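Side-chain contacts in acyl carrier protein (Thermotoga maritima, PDB 1VKU), which probably carries the growing acyl chain on a phosphopantetheine arm during fatty acid biosynthesis: residues K16-K21 / M58-E63; L66-E71 / I83-K88. All coordinates share one frame; numbering follows the deposited sequence.

Interaction 1: residues K16-K21 / M58-E63; sequences KKLIAK and MFFEDE
Lys21 and Phe60 meet between helix 14-28 and helix 50-64, two members of the four-helix bundle of acyl carrier proteins. The axes of the two short segments stay 12.5 Å apart at their closest, and their directions differ by 120°. Side chains therefore have to bridge the gap.

The apolar part of the contact is built on the Phe60 ring. Its CE1 lies 4.0 Å from Lys21 CG, so the lysine is touched on its aliphatic stem. The two chains run alongside each other with opposite headings. Leu18 CD2 comes within 4.3 Å of Phe60 CE1, an apolar touch. The ring turns its edge to a backbone carbonyl: Leu18 O lies near the ring plane, 4.0 Å from Phe60 CZ. Leu82 on helix 79-92 and Phe22 and Ile25 on helix 14-28 also pack on Phe60, while Leu18 reaches Ile83. The ring is thus part of the buried core.

The polar part involves Lys21 and the exposed Glu63. Lys21 runs with CG anti to its backbone nitrogen (chi1 -170°) and bends at chi2, which lays the stem beside Phe60 and takes the amine on to Glu63. The Glu63 chain lies roughly perpendicular to that of Lys21. They form a salt bridge whose hydrogen bond is weak. The stronger polar partner of the amine is Glu24, so the amine has two carboxylate partners, which would probably favour its charged form. Glu63 also bends at chi2, and its OE1 stands 3.3 Å from Lys21 NZ and 3.4 Å from Lys21 CE.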
loop_
_atom_site.group_PDB
_atom_site.type_symbol
_atom_site.label_atom_id
_atom_site.label_comp_id
_atom_site.label_asym_id
_atom_site.label_seq_id
_atom_site.Cartn_x
_atom_site.Cartn_y
_atom_site.Cartn_z
ATOM N N LYS A 16 0.183 9.210 6.910
ATOM C CA LYS A 16 1.596 9.114 7.287
ATOM C C LYS A 16 1.925 7.718 7.765
ATOM O O LYS A 16 2.966 7.191 7.421
ATOM C CB LYS A 16 2.006 10.180 8.315
ATOM C CG LYS A 16 1.749 11.611 7.790
ATOM C CD LYS A 16 2.582 12.713 8.441
ATOM C CE LYS A 16 2.377 14.010 7.639
ATOM N NZ LYS A 16 2.864 15.233 8.321
ATOM N N LYS A 17 1.048 7.148 8.584
ATOM C CA LYS A 17 1.260 5.829 9.148
ATOM C C LYS A 17 1.245 4.726 8.088
ATOM O O LYS A 17 2.104 3.859 8.093
ATOM C CB LYS A 17 0.259 5.555 10.269
ATOM C CG LYS A 17 0.472 6.380 11.552
ATOM C CD LYS A 17 -0.613 6.062 12.544
ATOM C CE LYS A 17 -0.459 6.860 13.797
ATOM N NZ LYS A 17 -1.552 6.497 14.702
ATOM N N LEU A 18 0.283 4.768 7.175
ATOM C CA LEU A 18 0.238 3.796 6.081
ATOM C C LEU A 18 1.358 3.972 5.065
ATOM O O LEU A 18 1.846 3.002 4.524
ATOM C CB LEU A 18 -1.126 3.783 5.400
ATOM C CG LEU A 18 -2.239 3.302 6.338
ATOM C CD1 LEU A 18 -3.566 3.556 5.706
ATOM C CD2 LEU A 18 -2.085 1.834 6.674
ATOM N N ILE A 19 1.802 5.199 4.820
ATOM C CA ILE A 19 2.996 5.352 3.993
ATOM C C ILE A 19 4.199 4.737 4.705
ATOM O O ILE A 19 5.040 4.080 4.084
ATOM C CB ILE A 19 3.212 6.833 3.597
ATOM C CG1 ILE A 19 2.115 7.251 2.627
ATOM C CG2 ILE A 19 4.555 7.021 2.945
ATOM C CD1 ILE A 19 1.953 8.790 2.463
ATOM N N ALA A 20 4.292 4.958 6.015
ATOM C CA ALA A 20 5.410 4.420 6.758
ATOM C C ALA A 20 5.380 2.898 6.743
ATOM O O ALA A 20 6.432 2.275 6.689
ATOM C CB ALA A 20 5.432 4.956 8.213
ATOM N N LYS A 21 4.184 2.308 6.816
ATOM C CA LYS A 21 4.035 0.867 6.744
ATOM C C LYS A 21 4.430 0.344 5.346
ATOM O O LYS A 21 5.177 -0.621 5.224
ATOM C CB LYS A 21 2.579 0.464 7.057
ATOM C CG LYS A 21 2.406 -1.004 7.234
ATOM C CD LYS A 21 3.074 -1.381 8.526
ATOM C CE LYS A 21 3.037 -2.826 8.709
ATOM N NZ LYS A 21 3.823 -3.121 9.881
HETATM N N MSE A 58 -0.967 -8.266 -0.786
HETATM C CA MSE A 58 -1.131 -9.429 0.064
HETATM C C MSE A 58 -0.456 -9.226 1.415
HETATM O O MSE A 58 -0.948 -9.726 2.430
HETATM C CB MSE A 58 -0.627 -10.687 -0.616
HETATM C CG MSE A 58 -1.507 -11.134 -1.746
HETATM SE SE MSE A 58 -0.632 -12.551 -2.838
HETATM C CE MSE A 58 -0.956 -14.087 -1.616
ATOM N N PHE A 59 0.638 -8.464 1.434
ATOM C CA PHE A 59 1.299 -8.119 2.710
ATOM C C PHE A 59 0.438 -7.158 3.548
ATOM O O PHE A 59 0.303 -7.359 4.739
ATOM C CB PHE A 59 2.698 -7.520 2.529
ATOM C CG PHE A 59 3.774 -8.514 2.099
ATOM C CD1 PHE A 59 3.981 -9.701 2.784
ATOM C CD2 PHE A 59 4.625 -8.199 1.031
ATOM C CE1 PHE A 59 4.978 -10.578 2.382
ATOM C CE2 PHE A 59 5.620 -9.058 0.647
ATOM C CZ PHE A 59 5.792 -10.247 1.311
ATOM N N PHE A 60 -0.133 -6.132 2.930
ATOM C CA PHE A 60 -1.095 -5.268 3.609
ATOM C C PHE A 60 -2.335 -6.038 4.082
ATOM O O PHE A 60 -2.819 -5.832 5.189
ATOM C CB PHE A 60 -1.516 -4.110 2.716
ATOM C CG PHE A 60 -0.649 -2.892 2.871
ATOM C CD1 PHE A 60 -0.856 -2.005 3.921
ATOM C CD2 PHE A 60 0.377 -2.653 2.003
ATOM C CE1 PHE A 60 -0.067 -0.886 4.080
ATOM C CE2 PHE A 60 1.203 -1.518 2.163
ATOM C CZ PHE A 60 0.984 -0.649 3.210
ATOM N N GLU A 61 -2.843 -6.926 3.246
ATOM C CA GLU A 61 -3.975 -7.758 3.622
ATOM C C GLU A 61 -3.716 -8.529 4.919
ATOM O O GLU A 61 -4.582 -8.649 5.790
ATOM C CB GLU A 61 -4.283 -8.735 2.499
ATOM C CG GLU A 61 -4.897 -8.139 1.246
ATOM C CD GLU A 61 -5.379 -9.201 0.250
ATOM O OE1 GLU A 61 -4.660 -10.188 -0.014
ATOM O OE2 GLU A 61 -6.490 -9.044 -0.281
ATOM N N ASP A 62 -2.532 -9.105 5.024
ATOM C CA ASP A 62 -2.214 -9.954 6.148
ATOM C C ASP A 62 -1.984 -9.090 7.378
ATOM O O ASP A 62 -2.419 -9.462 8.473
ATOM C CB ASP A 62 -0.964 -10.762 5.844
ATOM C CG ASP A 62 -0.666 -11.806 6.905
ATOM O OD1 ASP A 62 -1.607 -12.505 7.344
ATOM O OD2 ASP A 62 0.490 -12.011 7.337
ATOM N N GLU A 63 -1.323 -7.935 7.189
ATOM C CA GLU A 63 -0.990 -7.046 8.290
ATOM C C GLU A 63 -2.244 -6.478 8.898
ATOM O O GLU A 63 -2.291 -6.233 10.097
ATOM C CB GLU A 63 -0.149 -5.853 7.825
ATOM C CG GLU A 63 1.340 -6.106 7.737
ATOM C CD GLU A 63 1.969 -6.407 9.082
ATOM O OE1 GLU A 63 1.746 -5.638 10.038
ATOM O OE2 GLU A 63 2.690 -7.423 9.169
#

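Interaction 2: residues L66-E71 / I83-K88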
loop_
_atom_site.group_PDB
_atom_site.type_symbol
_atom_site.label_atom_id
_atom_site.label_comp_id
_atom_site.label_asym_id
_atom_site.label_seq_id
_atom_site.Cartn_x
_atom_site.Cartn_y
_atom_site.Cartn_z
ATOM N N LEU A 66 -7.331 -7.647 6.113
ATOM C CA LEU A 66 -8.194 -7.082 5.068
ATOM C C LEU A 66 -8.277 -8.060 3.922
ATOM O O LEU A 66 -7.511 -9.004 3.854
ATOM C CB LEU A 66 -7.589 -5.792 4.486
ATOM C CG LEU A 66 -7.277 -4.697 5.467
ATOM C CD1 LEU A 66 -6.772 -3.465 4.741
ATOM C CD2 LEU A 66 -8.534 -4.367 6.221
ATOM N N ARG A 67 -9.246 -7.832 3.041
ATOM C CA ARG A 67 -9.283 -8.469 1.740
ATOM C C ARG A 67 -9.427 -7.363 0.716
ATOM O O ARG A 67 -10.267 -6.485 0.871
ATOM C CB ARG A 67 -10.435 -9.457 1.639
ATOM C CG ARG A 67 -9.992 -10.921 1.753
ATOM N N ILE A 68 -8.557 -7.375 -0.289
ATOM C CA ILE A 68 -8.631 -6.444 -1.407
ATOM C C ILE A 68 -8.882 -7.247 -2.676
ATOM O O ILE A 68 -8.093 -8.117 -3.035
ATOM C CB ILE A 68 -7.352 -5.603 -1.485
ATOM C CG1 ILE A 68 -7.237 -4.753 -0.203
ATOM C CG2 ILE A 68 -7.362 -4.731 -2.737
ATOM C CD1 ILE A 68 -5.874 -4.077 0.013
ATOM N N GLU A 69 -10.006 -6.964 -3.326
ATOM C CA GLU A 69 -10.464 -7.684 -4.516
ATOM C C GLU A 69 -9.518 -7.472 -5.684
ATOM O O GLU A 69 -8.864 -6.442 -5.765
ATOM C CB GLU A 69 -11.891 -7.251 -4.901
ATOM C CG GLU A 69 -12.876 -7.158 -3.737
ATOM C CD GLU A 69 -12.926 -8.419 -2.864
ATOM O OE1 GLU A 69 -12.886 -9.555 -3.408
ATOM O OE2 GLU A 69 -13.013 -8.281 -1.619
ATOM N N ASP A 70 -9.462 -8.450 -6.581
ATOM C CA ASP A 70 -8.519 -8.449 -7.702
ATOM C C ASP A 70 -8.760 -7.294 -8.637
ATOM O O ASP A 70 -7.816 -6.710 -9.162
ATOM C CB ASP A 70 -8.593 -9.765 -8.477
ATOM C CG ASP A 70 -8.009 -10.938 -7.697
ATOM O OD1 ASP A 70 -7.154 -10.708 -6.801
ATOM O OD2 ASP A 70 -8.332 -12.131 -7.919
ATOM N N GLU A 71 -10.025 -6.955 -8.824
ATOM C CA GLU A 71 -10.378 -5.848 -9.672
ATOM C C GLU A 71 -9.779 -4.548 -9.157
ATOM O O GLU A 71 -9.309 -3.739 -9.948
ATOM C CB GLU A 71 -11.899 -5.725 -9.819
ATOM C CG GLU A 71 -12.614 -5.336 -8.532
ATOM N N ILE A 83 -3.003 3.495 -0.440
ATOM C CA ILE A 83 -3.292 4.097 0.853
ATOM C C ILE A 83 -4.815 4.264 0.965
ATOM O O ILE A 83 -5.414 3.924 1.976
ATOM C CB ILE A 83 -2.572 5.478 0.994
ATOM C CG1 ILE A 83 -1.034 5.374 0.867
ATOM C CG2 ILE A 83 -2.979 6.197 2.292
ATOM C CD1 ILE A 83 -0.372 4.205 1.642
ATOM N N ASP A 84 -5.425 4.748 -0.103
ATOM C CA ASP A 84 -6.853 5.013 -0.132
ATOM C C ASP A 84 -7.677 3.744 0.021
ATOM O O ASP A 84 -8.644 3.717 0.757
ATOM C CB ASP A 84 -7.232 5.683 -1.441
ATOM C CG ASP A 84 -6.959 7.186 -1.450
ATOM O OD1 ASP A 84 -6.606 7.780 -0.394
ATOM O OD2 ASP A 84 -7.083 7.858 -2.503
ATOM N N ILE A 85 -7.289 2.699 -0.691
ATOM C CA ILE A 85 -7.974 1.433 -0.610
ATOM C C ILE A 85 -7.918 0.892 0.808
ATOM O O ILE A 85 -8.939 0.526 1.350
ATOM C CB ILE A 85 -7.395 0.449 -1.637
ATOM C CG1 ILE A 85 -7.994 0.760 -3.010
ATOM C CG2 ILE A 85 -7.725 -0.993 -1.267
ATOM C CD1 ILE A 85 -7.127 0.354 -4.175
ATOM N N VAL A 86 -6.729 0.842 1.396
ATOM C CA VAL A 86 -6.526 0.373 2.777
ATOM C C VAL A 86 -7.361 1.146 3.805
ATOM O O VAL A 86 -8.096 0.537 4.571
ATOM C CB VAL A 86 -5.025 0.354 3.151
ATOM C CG1 VAL A 86 -4.820 0.064 4.640
ATOM C CG2 VAL A 86 -4.294 -0.696 2.298
ATOM N N ILE A 87 -7.293 2.479 3.796
ATOM C CA ILE A 87 -8.215 3.288 4.623
ATOM C C ILE A 87 -9.680 2.903 4.449
ATOM O O ILE A 87 -10.399 2.744 5.442
ATOM C CB ILE A 87 -8.014 4.806 4.374
ATOM C CG1 ILE A 87 -6.679 5.261 4.956
ATOM C CG2 ILE A 87 -9.137 5.604 5.005
ATOM C CD1 ILE A 87 -6.108 6.535 4.334
ATOM N N LYS A 88 -10.122 2.764 3.194
ATOM C CA LYS A 88 -11.490 2.382 2.882
ATOM C C LYS A 88 -11.828 1.027 3.477
ATOM O O LYS A 88 -12.891 0.876 4.070
ATOM C CB LYS A 88 -11.757 2.377 1.370
ATOM C CG LYS A 88 -13.228 2.276 0.991
ATOM C CD LYS A 88 -13.431 1.981 -0.502
#
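Ile68 sets CG1 anti to its carbonyl carbon (chi1 -63°) and extends at chi2 (168°), which carries CD1 to Ile85 and Val86. Ile85 holds its CG2 branch anti to the backbone nitrogen, and this methyl meets the incoming chain. The contact packs the loop after helix 50-64 against helix 79-92, the last helix of the acyl carrier protein bundle. It is wholly apolar, with no hydrogen bond between the segments.

Ile68 meets Ile85 at a slant. Ile85 CG2 touches Ile68 CD1 at 3.8 Å. Ile68 CG1 and Ile68 CG2 lie nearly as close to it. The methyl thus lies against the whole branched side chain. Ile68 CD1 also approaches Val86 CG2 at 4.4 Å, a looser touch.

Val86 uses its two methyls for different neighbours, and Leu18 and Phe60 also pack on this buried side chain. Ile68 in turn touches Val57 on helix 50-64. Leu66 reaches further along helix 79-92 to Lys89 and Leu90. The Leu66 side chain lies roughly perpendicular to that of Val86, with Leu66 CD1 4.0 Å from Val86 CG1.

The centres of the two contacts lie about 11 Å apart in one small helical bundle. Both segments of interaction 1 precede those of interaction 2 along the chain. Interaction 1 joins helix 14-28 to helix 50-64. Interaction 2 joins the loop that follows helix 50-64 to helix 79-92. Glu61 ties the two together. Its OE2 probably accepts a hydrogen bond from Ile68 N (2.7 Å), and its carbonyl O probably accepts one from Leu66 N (2.9 Å). Leu18 CD1 packs on Ile87 CG1 at 3.6 Å, an apolar touch that joins helix 14-28 to helix 79-92. The contacts thus pack three helices and the 66-69 loop together, away from Ser50, the predicted phosphopantetheine site.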